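Local coordinates for K Homology domain-containing protein (Aeropyrum pernix, PDB 1TUA) that is of unknown function but probably binds RNA, as expected of a protein built from K Homology domains, at residues A[13-18]-A[37-42]; A[8-13]-A[65-70]; A[23-28]-A[78-83]; A[46-51]-A[61-66]. One frame throughout, in Å; residues are numbered along the deposited sequence.

Interaction 1 (A[13-18]-A[37-42])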
loop_
_atom_site.group_PDB
_atom_site.type_symbol
_atom_site.label_atom_id
_atom_site.label_comp_id
_atom_site.label_asym_id
_atom_site.label_seq_id
_atom_site.Cartn_x
_atom_site.Cartn_y
_atom_site.Cartn_z
ATOM N N GLU A 13 5.572 7.409 15.020
ATOM C CA GLU A 13 6.883 7.518 14.390
ATOM C C GLU A 13 6.826 7.906 12.909
ATOM O O GLU A 13 7.864 8.125 12.282
ATOM C CB GLU A 13 7.651 6.195 14.543
ATOM C CG GLU A 13 6.997 4.998 13.854
ATOM C CD GLU A 13 6.079 4.183 14.767
ATOM O OE1 GLU A 13 5.326 4.773 15.579
ATOM O OE2 GLU A 13 6.108 2.935 14.658
ATOM N N ARG A 14 5.623 7.997 12.349
ATOM C CA ARG A 14 5.481 8.361 10.943
ATOM C C ARG A 14 4.733 9.672 10.731
ATOM O O ARG A 14 4.551 10.105 9.595
ATOM C CB ARG A 14 4.762 7.246 10.172
ATOM C CG ARG A 14 5.545 5.959 10.072
ATOM C CD ARG A 14 6.776 6.163 9.229
ATOM N NE ARG A 14 6.444 6.264 7.810
ATOM C CZ ARG A 14 7.273 6.718 6.877
ATOM N NH1 ARG A 14 8.492 7.124 7.210
ATOM N NH2 ARG A 14 6.889 6.752 5.609
ATOM N N LEU A 15 4.312 10.319 11.815
ATOM C CA LEU A 15 3.560 11.568 11.689
ATOM C C LEU A 15 4.361 12.637 10.951
ATOM O O LEU A 15 3.803 13.432 10.193
ATOM C CB LEU A 15 3.136 12.072 13.071
ATOM C CG LEU A 15 2.037 13.134 13.069
ATOM C CD1 LEU A 15 0.804 12.620 12.318
ATOM C CD2 LEU A 15 1.677 13.490 14.502
ATOM N N GLY A 16 5.674 12.650 11.166
ATOM C CA GLY A 16 6.509 13.621 10.484
ATOM C C GLY A 16 6.552 13.376 8.985
ATOM O O GLY A 16 6.631 14.315 8.188
ATOM N N ALA A 17 6.503 12.107 8.592
ATOM C CA ALA A 17 6.540 11.763 7.178
ATOM C C ALA A 17 5.229 12.160 6.511
ATOM O O ALA A 17 5.212 12.546 5.341
ATOM C CB ALA A 17 6.791 10.266 7.005
ATOM N N VAL A 18 4.131 12.054 7.254
ATOM C CA VAL A 18 2.820 12.407 6.725
ATOM C C VAL A 18 2.703 13.920 6.529
ATOM O O VAL A 18 2.186 14.389 5.515
ATOM C CB VAL A 18 1.702 11.926 7.669
ATOM C CG1 VAL A 18 0.354 12.502 7.224
ATOM C CG2 VAL A 18 1.653 10.406 7.667
ATOM N N ILE A 37 -6.578 18.693 5.213
ATOM C CA ILE A 37 -6.090 17.710 6.156
ATOM C C ILE A 37 -5.643 18.387 7.442
ATOM O O ILE A 37 -4.806 19.289 7.426
ATOM C CB ILE A 37 -4.910 16.928 5.546
ATOM C CG1 ILE A 37 -5.366 16.229 4.268
ATOM C CG2 ILE A 37 -4.378 15.915 6.542
ATOM C CD1 ILE A 37 -4.250 15.497 3.536
ATOM N N THR A 38 -6.217 17.952 8.555
ATOM C CA THR A 38 -5.869 18.516 9.848
ATOM C C THR A 38 -5.179 17.434 10.673
ATOM O O THR A 38 -5.583 16.266 10.664
ATOM C CB THR A 38 -7.120 19.033 10.576
ATOM O OG1 THR A 38 -8.041 17.955 10.758
ATOM C CG2 THR A 38 -7.796 20.116 9.756
ATOM N N VAL A 39 -4.126 17.835 11.373
ATOM C CA VAL A 39 -3.344 16.913 12.176
ATOM C C VAL A 39 -3.494 17.137 13.676
ATOM O O VAL A 39 -3.475 18.271 14.152
ATOM C CB VAL A 39 -1.850 17.028 11.814
ATOM C CG1 VAL A 39 -1.042 16.011 12.604
ATOM C CG2 VAL A 39 -1.662 16.833 10.321
ATOM N N ASP A 40 -3.653 16.041 14.408
ATOM C CA ASP A 40 -3.769 16.069 15.861
ATOM C C ASP A 40 -2.493 15.374 16.336
ATOM O O ASP A 40 -2.482 14.156 16.515
ATOM C CB ASP A 40 -4.992 15.268 16.305
ATOM C CG ASP A 40 -5.196 15.295 17.808
ATOM O OD1 ASP A 40 -4.193 15.303 18.559
ATOM O OD2 ASP A 40 -6.368 15.291 18.241
ATOM N N THR A 41 -1.420 16.139 16.531
ATOM C CA THR A 41 -0.144 15.555 16.940
ATOM C C THR A 41 -0.200 14.781 18.251
ATOM O O THR A 41 0.388 13.706 18.372
ATOM C CB THR A 41 0.955 16.625 17.067
ATOM O OG1 THR A 41 0.639 17.503 18.148
ATOM C CG2 THR A 41 1.066 17.429 15.788
ATOM N N GLU A 42 -0.905 15.328 19.233
ATOM C CA GLU A 42 -1.011 14.676 20.530
ATOM C C GLU A 42 -1.653 13.294 20.453
ATOM O O GLU A 42 -1.278 12.389 21.200
ATOM C CB GLU A 42 -1.787 15.578 21.489
ATOM C CG GLU A 42 -0.991 16.806 21.910
ATOM C CD GLU A 42 -1.850 17.879 22.555
ATOM O OE1 GLU A 42 -2.634 17.553 23.476
ATOM O OE2 GLU A 42 -1.734 19.055 22.139
#
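L15, at the start of helix 15-19, reaches across to V39 and T41 at the end of strand 35-40 and just beyond it, and its forked end divides the work between them. The apolar pairing comes first. L15 and V39 extend toward each other and meet tip to tip, with L15 CD1 lying 3.9 Å from V39 CG1. A chi1 of -164° turns the branch point of L15 toward the strand, and the second torsion (chi2 56°) completes the placing of CD1 against the valine methyl.

The second kind of contact is methyl against backbone. CD2 of L15 packs on the turn that follows the strand, 3.7 Å from T41 CA, and also lies 4.1 Å from T41 CB, so the leucine touches the main chain as well as the side chain. No hydrogen bond crosses between the two segments.

Polar order lies around this patch. The guanidinium of R14 has A17 CB over its centre, 3.5 Å above the plane, while R14 NE bonds to the carbonyl oxygen of I70 in helix 57-72. On the strand side, D40 OD1 accepts from the backbone N of N43 within the turn.

First helix, second strand and the turn leading to the third strand are elements that, together with the GXXG loop and the second helix, frame the nucleic-acid groove of a type I KH domain. If this protein binds RNA in that way, the contact would lie close by.

Interaction 2 (A[8-13]-A[65-70])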
loop_
_atom_site.group_PDB
_atom_site.type_symbol
_atom_site.label_atom_id
_atom_site.label_comp_id
_atom_site.label_asym_id
_atom_site.label_seq_id
_atom_site.Cartn_x
_atom_site.Cartn_y
_atom_site.Cartn_z
ATOM N N VAL A 8 -7.803 9.141 10.121
ATOM C CA VAL A 8 -6.763 8.162 9.857
ATOM C C VAL A 8 -5.755 8.164 11.004
ATOM O O VAL A 8 -5.078 9.168 11.245
ATOM C CB VAL A 8 -6.020 8.484 8.539
ATOM C CG1 VAL A 8 -4.962 7.424 8.259
ATOM C CG2 VAL A 8 -7.012 8.574 7.398
ATOM N N LYS A 9 -5.674 7.046 11.720
ATOM C CA LYS A 9 -4.727 6.935 12.822
ATOM C C LYS A 9 -3.358 6.732 12.195
ATOM O O LYS A 9 -3.187 5.867 11.341
ATOM C CB LYS A 9 -5.068 5.740 13.713
ATOM C CG LYS A 9 -4.131 5.570 14.911
ATOM C CD LYS A 9 -4.232 6.750 15.879
ATOM C CE LYS A 9 -3.171 6.678 16.969
ATOM N NZ LYS A 9 -1.796 6.706 16.395
ATOM N N VAL A 10 -2.384 7.531 12.605
ATOM C CA VAL A 10 -1.041 7.411 12.050
ATOM C C VAL A 10 -0.053 6.942 13.116
ATOM O O VAL A 10 -0.131 7.366 14.268
ATOM C CB VAL A 10 -0.568 8.773 11.463
ATOM C CG1 VAL A 10 0.882 8.688 11.020
ATOM C CG2 VAL A 10 -1.459 9.159 10.278
ATOM N N LYS A 11 0.856 6.045 12.740
ATOM C CA LYS A 11 1.860 5.567 13.684
ATOM C C LYS A 11 2.618 6.813 14.130
ATOM O O LYS A 11 3.067 7.601 13.301
ATOM C CB LYS A 11 2.813 4.579 13.006
ATOM C CG LYS A 11 2.141 3.293 12.514
ATOM C CD LYS A 11 3.170 2.296 11.951
ATOM C CE LYS A 11 2.514 1.078 11.283
ATOM N NZ LYS A 11 1.771 0.196 12.232
ATOM N N PRO A 12 2.759 7.020 15.446
ATOM C CA PRO A 12 3.469 8.204 15.948
ATOM C C PRO A 12 4.810 8.473 15.263
ATOM O O PRO A 12 5.138 9.620 14.952
ATOM C CB PRO A 12 3.626 7.904 17.440
ATOM C CG PRO A 12 2.401 7.103 17.745
ATOM C CD PRO A 12 2.320 6.159 16.558
ATOM N N GLU A 13 5.572 7.409 15.020
ATOM C CA GLU A 13 6.883 7.518 14.390
ATOM C C GLU A 13 6.826 7.906 12.909
ATOM O O GLU A 13 7.864 8.125 12.282
ATOM C CB GLU A 13 7.651 6.195 14.543
ATOM C CG GLU A 13 6.997 4.998 13.854
ATOM C CD GLU A 13 6.079 4.183 14.767
ATOM O OE1 GLU A 13 5.326 4.773 15.579
ATOM O OE2 GLU A 13 6.108 2.935 14.658
ATOM N N GLU A 65 -6.096 7.314 1.745
ATOM C CA GLU A 65 -5.288 6.124 1.484
ATOM C C GLU A 65 -3.814 6.495 1.408
ATOM O O GLU A 65 -2.961 5.742 1.863
ATOM C CB GLU A 65 -5.730 5.434 0.193
ATOM C CG GLU A 65 -7.082 4.758 0.315
ATOM C CD GLU A 65 -7.074 3.616 1.319
ATOM O OE1 GLU A 65 -6.597 2.515 0.977
ATOM O OE2 GLU A 65 -7.536 3.821 2.461
ATOM N N VAL A 66 -3.513 7.659 0.845
ATOM C CA VAL A 66 -2.123 8.098 0.766
ATOM C C VAL A 66 -1.572 8.247 2.186
ATOM O O VAL A 66 -0.465 7.795 2.487
ATOM C CB VAL A 66 -1.999 9.440 0.025
ATOM C CG1 VAL A 66 -0.584 9.987 0.164
ATOM C CG2 VAL A 66 -2.354 9.249 -1.440
ATOM N N VAL A 67 -2.349 8.880 3.060
ATOM C CA VAL A 67 -1.927 9.057 4.450
ATOM C C VAL A 67 -1.690 7.701 5.119
ATOM O O VAL A 67 -0.695 7.504 5.814
ATOM C CB VAL A 67 -2.984 9.836 5.257
ATOM C CG1 VAL A 67 -2.641 9.788 6.749
ATOM C CG2 VAL A 67 -3.043 11.286 4.767
ATOM N N LYS A 68 -2.610 6.766 4.912
ATOM C CA LYS A 68 -2.473 5.443 5.506
ATOM C C LYS A 68 -1.216 4.755 4.984
ATOM O O LYS A 68 -0.485 4.130 5.750
ATOM C CB LYS A 68 -3.705 4.589 5.196
ATOM C CG LYS A 68 -3.617 3.174 5.752
ATOM C CD LYS A 68 -4.853 2.357 5.390
ATOM C CE LYS A 68 -4.753 0.923 5.919
ATOM N NZ LYS A 68 -5.903 0.064 5.477
ATOM N N ALA A 69 -0.962 4.879 3.684
ATOM C CA ALA A 69 0.215 4.266 3.066
ATOM C C ALA A 69 1.527 4.820 3.647
ATOM O O ALA A 69 2.488 4.073 3.852
ATOM C CB ALA A 69 0.177 4.469 1.547
ATOM N N ILE A 70 1.576 6.124 3.906
ATOM C CA ILE A 70 2.779 6.729 4.482
ATOM C C ILE A 70 2.950 6.244 5.921
ATOM O O ILE A 70 4.063 5.944 6.364
ATOM C CB ILE A 70 2.697 8.273 4.449
ATOM C CG1 ILE A 70 2.705 8.743 2.989
ATOM C CG2 ILE A 70 3.864 8.890 5.248
ATOM C CD1 ILE A 70 2.389 10.214 2.815
#
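V10 O, the carbonyl oxygen of a residue whose side chain packs on V67, is gripped by K9 NZ at 2.8 Å and also by S44 OG. The ammonium of K9 sits above the carbonyl plane, 47° out of it, with a C=O...N angle of 132°. K9 NZ makes a weak further bond to S44 O, and the lysine lies on the side away from helix 57-72.

The side-chain pairs across the contact are all apolar and converge on one methyl group. V67 CG1 receives V8 CG1 at 3.6 Å and V10 CG2 at 3.8 Å, the V8 and V67 side chains crossing obliquely and those of V10 and V67 at about a right angle. V8 CG1 also rests against the helix backbone, 4.1 Å from K68 N, whereas the extended chain of K68 leads its ammonium away.

Just past the strand, K11 N hydrogen-bonds S71 OG of helix 57-72, and K11 NZ forms a salt bridge with E137 OE1 in the second half of the protein. Across the contact itself the valines attract by dispersion and hydrophobic burial, without direction, and the polar bonds lie around them. V10 joins the two kinds of chemistry: its oxygen has two side-chain donors, K9 NZ and S44 OG, while its own side chain is apolar and packs on V67.

Interaction 3 (A[23-28]-A[78-83])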
loop_
_atom_site.group_PDB
_atom_site.type_symbol
_atom_site.label_atom_id
_atom_site.label_comp_id
_atom_site.label_asym_id
_atom_site.label_seq_id
_atom_site.Cartn_x
_atom_site.Cartn_y
_atom_site.Cartn_z
ATOM N N GLY A 23 5.309 21.005 6.344
ATOM C CA GLY A 23 3.987 20.574 5.906
ATOM C C GLY A 23 3.832 20.379 4.405
ATOM O O GLY A 23 2.717 20.339 3.891
ATOM N N GLU A 24 4.947 20.229 3.700
ATOM C CA GLU A 24 4.915 20.065 2.251
ATOM C C GLU A 24 4.199 18.811 1.746
ATOM O O GLU A 24 3.612 18.834 0.666
ATOM C CB GLU A 24 6.341 20.092 1.689
ATOM C CG GLU A 24 7.260 19.026 2.272
ATOM C CD GLU A 24 8.657 19.076 1.677
ATOM O OE1 GLU A 24 9.217 20.193 1.577
ATOM O OE2 GLU A 24 9.194 18.002 1.318
ATOM N N VAL A 25 4.252 17.722 2.511
ATOM C CA VAL A 25 3.596 16.490 2.084
ATOM C C VAL A 25 2.082 16.584 2.208
ATOM O O VAL A 25 1.361 16.313 1.240
ATOM C CB VAL A 25 4.105 15.258 2.870
ATOM C CG1 VAL A 25 3.242 14.033 2.544
ATOM C CG2 VAL A 25 5.553 14.974 2.494
ATOM N N LYS A 26 1.578 16.979 3.374
ATOM C CA LYS A 26 0.128 17.086 3.495
ATOM C C LYS A 26 -0.377 18.178 2.554
ATOM O O LYS A 26 -1.478 18.074 2.015
ATOM C CB LYS A 26 -0.304 17.377 4.937
ATOM C CG LYS A 26 -0.026 18.767 5.426
ATOM C CD LYS A 26 -0.818 19.053 6.692
ATOM C CE LYS A 26 -0.684 20.511 7.083
ATOM N NZ LYS A 26 -1.624 20.881 8.172
ATOM N N ALA A 27 0.428 19.217 2.342
ATOM C CA ALA A 27 0.041 20.303 1.440
ATOM C C ALA A 27 -0.140 19.778 0.019
ATOM O O ALA A 27 -1.084 20.157 -0.667
ATOM C CB ALA A 27 1.088 21.400 1.445
ATOM N N GLU A 28 0.774 18.915 -0.418
ATOM C CA GLU A 28 0.707 18.344 -1.758
ATOM C C GLU A 28 -0.496 17.409 -1.882
ATOM O O GLU A 28 -1.165 17.387 -2.920
ATOM C CB GLU A 28 2.002 17.589 -2.074
ATOM C CG GLU A 28 2.132 17.110 -3.516
ATOM C CD GLU A 28 1.945 18.229 -4.535
ATOM O OE1 GLU A 28 2.173 19.413 -4.195
ATOM O OE2 GLU A 28 1.582 17.922 -5.691
ATOM N N LYS A 78 6.177 7.282 -3.125
ATOM C CA LYS A 78 5.576 6.026 -3.562
ATOM C C LYS A 78 4.090 6.002 -3.216
ATOM O O LYS A 78 3.267 5.541 -4.008
ATOM C CB LYS A 78 6.286 4.837 -2.919
ATOM C CG LYS A 78 7.658 4.559 -3.510
ATOM C CD LYS A 78 8.366 3.448 -2.755
ATOM C CE LYS A 78 9.650 3.006 -3.452
ATOM N NZ LYS A 78 9.365 2.364 -4.758
ATOM N N ALA A 79 3.748 6.512 -2.036
ATOM C CA ALA A 79 2.352 6.545 -1.592
ATOM C C ALA A 79 1.444 7.335 -2.541
ATOM O O ALA A 79 0.271 6.999 -2.695
ATOM C CB ALA A 79 2.267 7.133 -0.181
ATOM N N PHE A 80 1.975 8.382 -3.170
ATOM C CA PHE A 80 1.185 9.201 -4.094
ATOM C C PHE A 80 0.602 8.395 -5.252
ATOM O O PHE A 80 -0.333 8.836 -5.922
ATOM C CB PHE A 80 2.020 10.356 -4.658
ATOM C CG PHE A 80 2.373 11.408 -3.643
ATOM C CD1 PHE A 80 1.496 11.730 -2.611
ATOM C CD2 PHE A 80 3.571 12.116 -3.747
ATOM C CE1 PHE A 80 1.801 12.744 -1.693
ATOM C CE2 PHE A 80 3.886 13.133 -2.835
ATOM C CZ PHE A 80 2.995 13.446 -1.806
ATOM N N ARG A 81 1.158 7.211 -5.484
ATOM C CA ARG A 81 0.665 6.346 -6.550
ATOM C C ARG A 81 -0.806 6.016 -6.314
ATOM O O ARG A 81 -1.551 5.753 -7.255
ATOM C CB ARG A 81 1.488 5.054 -6.600
ATOM C CG ARG A 81 0.962 4.006 -7.579
ATOM C CD ARG A 81 1.932 2.844 -7.704
ATOM N NE ARG A 81 1.383 1.764 -8.519
ATOM C CZ ARG A 81 2.094 0.732 -8.965
ATOM N NH1 ARG A 81 3.385 0.642 -8.675
ATOM N NH2 ARG A 81 1.512 -0.210 -9.698
ATOM N N LEU A 82 -1.218 6.041 -5.051
ATOM C CA LEU A 82 -2.595 5.739 -4.685
ATOM C C LEU A 82 -3.593 6.783 -5.175
ATOM O O LEU A 82 -4.804 6.567 -5.104
ATOM C CB LEU A 82 -2.703 5.553 -3.165
ATOM C CG LEU A 82 -2.094 4.224 -2.683
ATOM C CD1 LEU A 82 -1.855 4.255 -1.183
ATOM C CD2 LEU A 82 -3.016 3.078 -3.059
ATOM N N LEU A 83 -3.084 7.907 -5.671
ATOM C CA LEU A 83 -3.943 8.960 -6.199
ATOM C C LEU A 83 -4.318 8.614 -7.633
ATOM O O LEU A 83 -5.230 9.202 -8.207
ATOM C CB LEU A 83 -3.223 10.316 -6.182
ATOM C CG LEU A 83 -2.966 10.955 -4.815
ATOM C CD1 LEU A 83 -2.378 12.340 -5.020
ATOM C CD2 LEU A 83 -4.271 11.051 -4.022
#
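The flat groups here are the ring of F80 and the carboxylate of E28, whose planes stand 71° apart and do not stack. The ring meets segment 23-28 through CZ, which E28 CG and V25 CG1 both approach obliquely. E28 CG is the nearer, 4.1 Å from F80 CZ; the looser partner, V25 CG1, is 4.4 Å from the same F80 CZ.

The glutamate meets the ring with its aliphatic part. Its first torsion carries CG out on the side away from the backbone N (chi1 -172°) and the chain then bends at the next bond (chi2 54°), so that the methylene lies beside F80. The two side chains cross at about a right angle. I29 and R32, from the same helix, also touch the phenylalanine.

F80, in the 3-10 segment 80-83, bridges to the helix that begins directly after G23, the last residue of the GXXG loop of a KH domain. With no hydrogen bond between the segments, the attraction is dispersion and a modest hydrophobic term, without a directional bond. The salt bridge of E28 OE1 with R31 probably offsets the glutamate charge, while CG packs on the ring.

Interaction 4 (A[46-51]-A[61-66])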
loop_
_atom_site.group_PDB
_atom_site.type_symbol
_atom_site.label_atom_id
_atom_site.label_comp_id
_atom_site.label_asym_id
_atom_site.label_seq_id
_atom_site.Cartn_x
_atom_site.Cartn_y
_atom_site.Cartn_z
ATOM N N VAL A 46 -5.063 11.955 11.969
ATOM C CA VAL A 46 -5.202 12.891 10.869
ATOM C C VAL A 46 -6.664 12.874 10.422
ATOM O O VAL A 46 -7.307 11.826 10.431
ATOM C CB VAL A 46 -4.260 12.478 9.707
ATOM C CG1 VAL A 46 -4.592 13.253 8.439
ATOM C CG2 VAL A 46 -2.800 12.722 10.128
ATOM N N ILE A 47 -7.204 14.037 10.080
ATOM C CA ILE A 47 -8.585 14.113 9.617
ATOM C C ILE A 47 -8.584 14.670 8.197
ATOM O O ILE A 47 -8.018 15.731 7.939
ATOM C CB ILE A 47 -9.441 15.033 10.511
ATOM C CG1 ILE A 47 -9.312 14.597 11.971
ATOM C CG2 ILE A 47 -10.900 14.981 10.060
ATOM C CD1 ILE A 47 -10.028 15.500 12.948
ATOM N N VAL A 48 -9.215 13.941 7.283
ATOM C CA VAL A 48 -9.290 14.352 5.887
ATOM C C VAL A 48 -10.719 14.796 5.579
ATOM O O VAL A 48 -11.667 14.060 5.839
ATOM C CB VAL A 48 -8.911 13.187 4.940
ATOM C CG1 VAL A 48 -8.882 13.676 3.504
ATOM C CG2 VAL A 48 -7.549 12.605 5.339
ATOM N N GLU A 49 -10.863 16.006 5.046
ATOM C CA GLU A 49 -12.169 16.553 4.698
ATOM C C GLU A 49 -12.129 17.167 3.307
ATOM O O GLU A 49 -11.072 17.561 2.824
ATOM C CB GLU A 49 -12.566 17.685 5.646
ATOM C CG GLU A 49 -12.499 17.398 7.117
ATOM C CD GLU A 49 -12.787 18.656 7.913
ATOM O OE1 GLU A 49 -12.184 19.703 7.589
ATOM O OE2 GLU A 49 -13.611 18.606 8.850
ATOM N N PRO A 50 -13.290 17.266 2.648
ATOM C CA PRO A 50 -13.313 17.867 1.313
ATOM C C PRO A 50 -13.276 19.387 1.511
ATOM O O PRO A 50 -13.753 19.887 2.534
ATOM C CB PRO A 50 -14.646 17.385 0.742
ATOM C CG PRO A 50 -15.525 17.327 1.965
ATOM C CD PRO A 50 -14.610 16.709 3.007
ATOM N N GLU A 51 -12.706 20.123 0.562
ATOM C CA GLU A 51 -12.654 21.581 0.697
ATOM C C GLU A 51 -14.012 22.200 0.345
ATOM O O GLU A 51 -14.311 23.323 0.755
ATOM C CB GLU A 51 -11.558 22.169 -0.200
ATOM C CG GLU A 51 -11.791 21.989 -1.692
ATOM C CD GLU A 51 -10.635 22.507 -2.542
ATOM O OE1 GLU A 51 -9.511 22.658 -2.018
ATOM O OE2 GLU A 51 -10.845 22.746 -3.748
ATOM N N MET A 61 -11.352 9.715 -0.327
ATOM C CA MET A 61 -10.885 8.379 -0.001
ATOM C C MET A 61 -9.424 8.147 -0.402
ATOM O O MET A 61 -8.641 7.613 0.382
ATOM C CB MET A 61 -11.825 7.349 -0.651
ATOM C CG MET A 61 -13.243 7.383 -0.049
ATOM S SD MET A 61 -14.510 6.428 -0.941
ATOM C CE MET A 61 -13.958 4.809 -0.656
ATOM N N LYS A 62 -9.037 8.559 -1.605
ATOM C CA LYS A 62 -7.648 8.361 -2.028
ATOM C C LYS A 62 -6.687 9.218 -1.206
ATOM O O LYS A 62 -5.567 8.804 -0.924
ATOM C CB LYS A 62 -7.493 8.654 -3.522
ATOM C CG LYS A 62 -8.103 7.574 -4.406
ATOM C CD LYS A 62 -7.821 7.823 -5.884
ATOM C CE LYS A 62 -8.215 6.615 -6.731
ATOM N NZ LYS A 62 -7.362 5.421 -6.450
ATOM N N ALA A 63 -7.119 10.417 -0.824
ATOM C CA ALA A 63 -6.287 11.287 0.003
ATOM C C ALA A 63 -6.001 10.543 1.314
ATOM O O ALA A 63 -4.867 10.534 1.809
ATOM C CB ALA A 63 -7.020 12.602 0.295
ATOM N N ALA A 64 -7.038 9.914 1.867
ATOM C CA ALA A 64 -6.906 9.165 3.117
ATOM C C ALA A 64 -6.035 7.922 2.927
ATOM O O ALA A 64 -5.313 7.518 3.842
ATOM C CB ALA A 64 -8.282 8.767 3.632
ATOM N N GLU A 65 -6.096 7.314 1.745
ATOM C CA GLU A 65 -5.288 6.124 1.484
ATOM C C GLU A 65 -3.814 6.495 1.408
ATOM O O GLU A 65 -2.961 5.742 1.863
ATOM C CB GLU A 65 -5.730 5.434 0.193
ATOM C CG GLU A 65 -7.082 4.758 0.315
ATOM C CD GLU A 65 -7.074 3.616 1.319
ATOM O OE1 GLU A 65 -6.597 2.515 0.977
ATOM O OE2 GLU A 65 -7.536 3.821 2.461
ATOM N N VAL A 66 -3.513 7.659 0.845
ATOM C CA VAL A 66 -2.123 8.098 0.766
ATOM C C VAL A 66 -1.572 8.247 2.186
ATOM O O VAL A 66 -0.465 7.795 2.487
ATOM C CB VAL A 66 -1.999 9.440 0.025
ATOM C CG1 VAL A 66 -0.584 9.987 0.164
ATOM C CG2 VAL A 66 -2.354 9.249 -1.440
#
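Strand 45-50 runs close beneath helix 57-72, with V48 CA only 6.3 Å from A64 CA, and no backbone hydrogen bond passes between them. This is the sheet-to-helix packing of the type I KH fold, in which three antiparallel strands in the order 1-3-2 carry the helices on one face; the strand concerned is the central one, and the helix is the third of the domain.

V48 carries its side of the contact alone. A chi1 of -175° orients its fork so that CG1 faces A63 and CG2 faces A64, two successive helix residues. One branch meets a side chain: V48 CG1 lies 3.9 Å from A63 CB, which points toward the strand. The small alanines are consistent with the close approach of the helix, and all three residues are buried.

Neighbours fill out the core. A63 also touches T35 of the edge strand and I29 of helix 24-33, while A64 packs on I6 and V8 of the opposite edge strand, so that between them the two alanines touch residues of all three strands. The other valine branch, V48 CG2, lies about equally near A64 CA (4.1 Å) and A64 CB (4.3 Å).

From the N terminus, 8-13 opens interaction 2, whose loop stays open until helix 57-72 returns at 65-70. Within that span, interaction 1 closes first, joining 13-18 to the end of strand 35-40. Interaction 4 follows in series, bringing 46-51 under 61-66, and finishes on the same helix as interaction 2, with E65 and V66 in common. Interaction 3 starts at 23-28, inside both earlier loops, and closes last at 78-83; it therefore crosses interactions 1 and 2 and encloses interaction 4. Together they tie the three strands to helices 15-19 and 57-72, and helix 24-33 to the 3-10 segment that follows later in the chain.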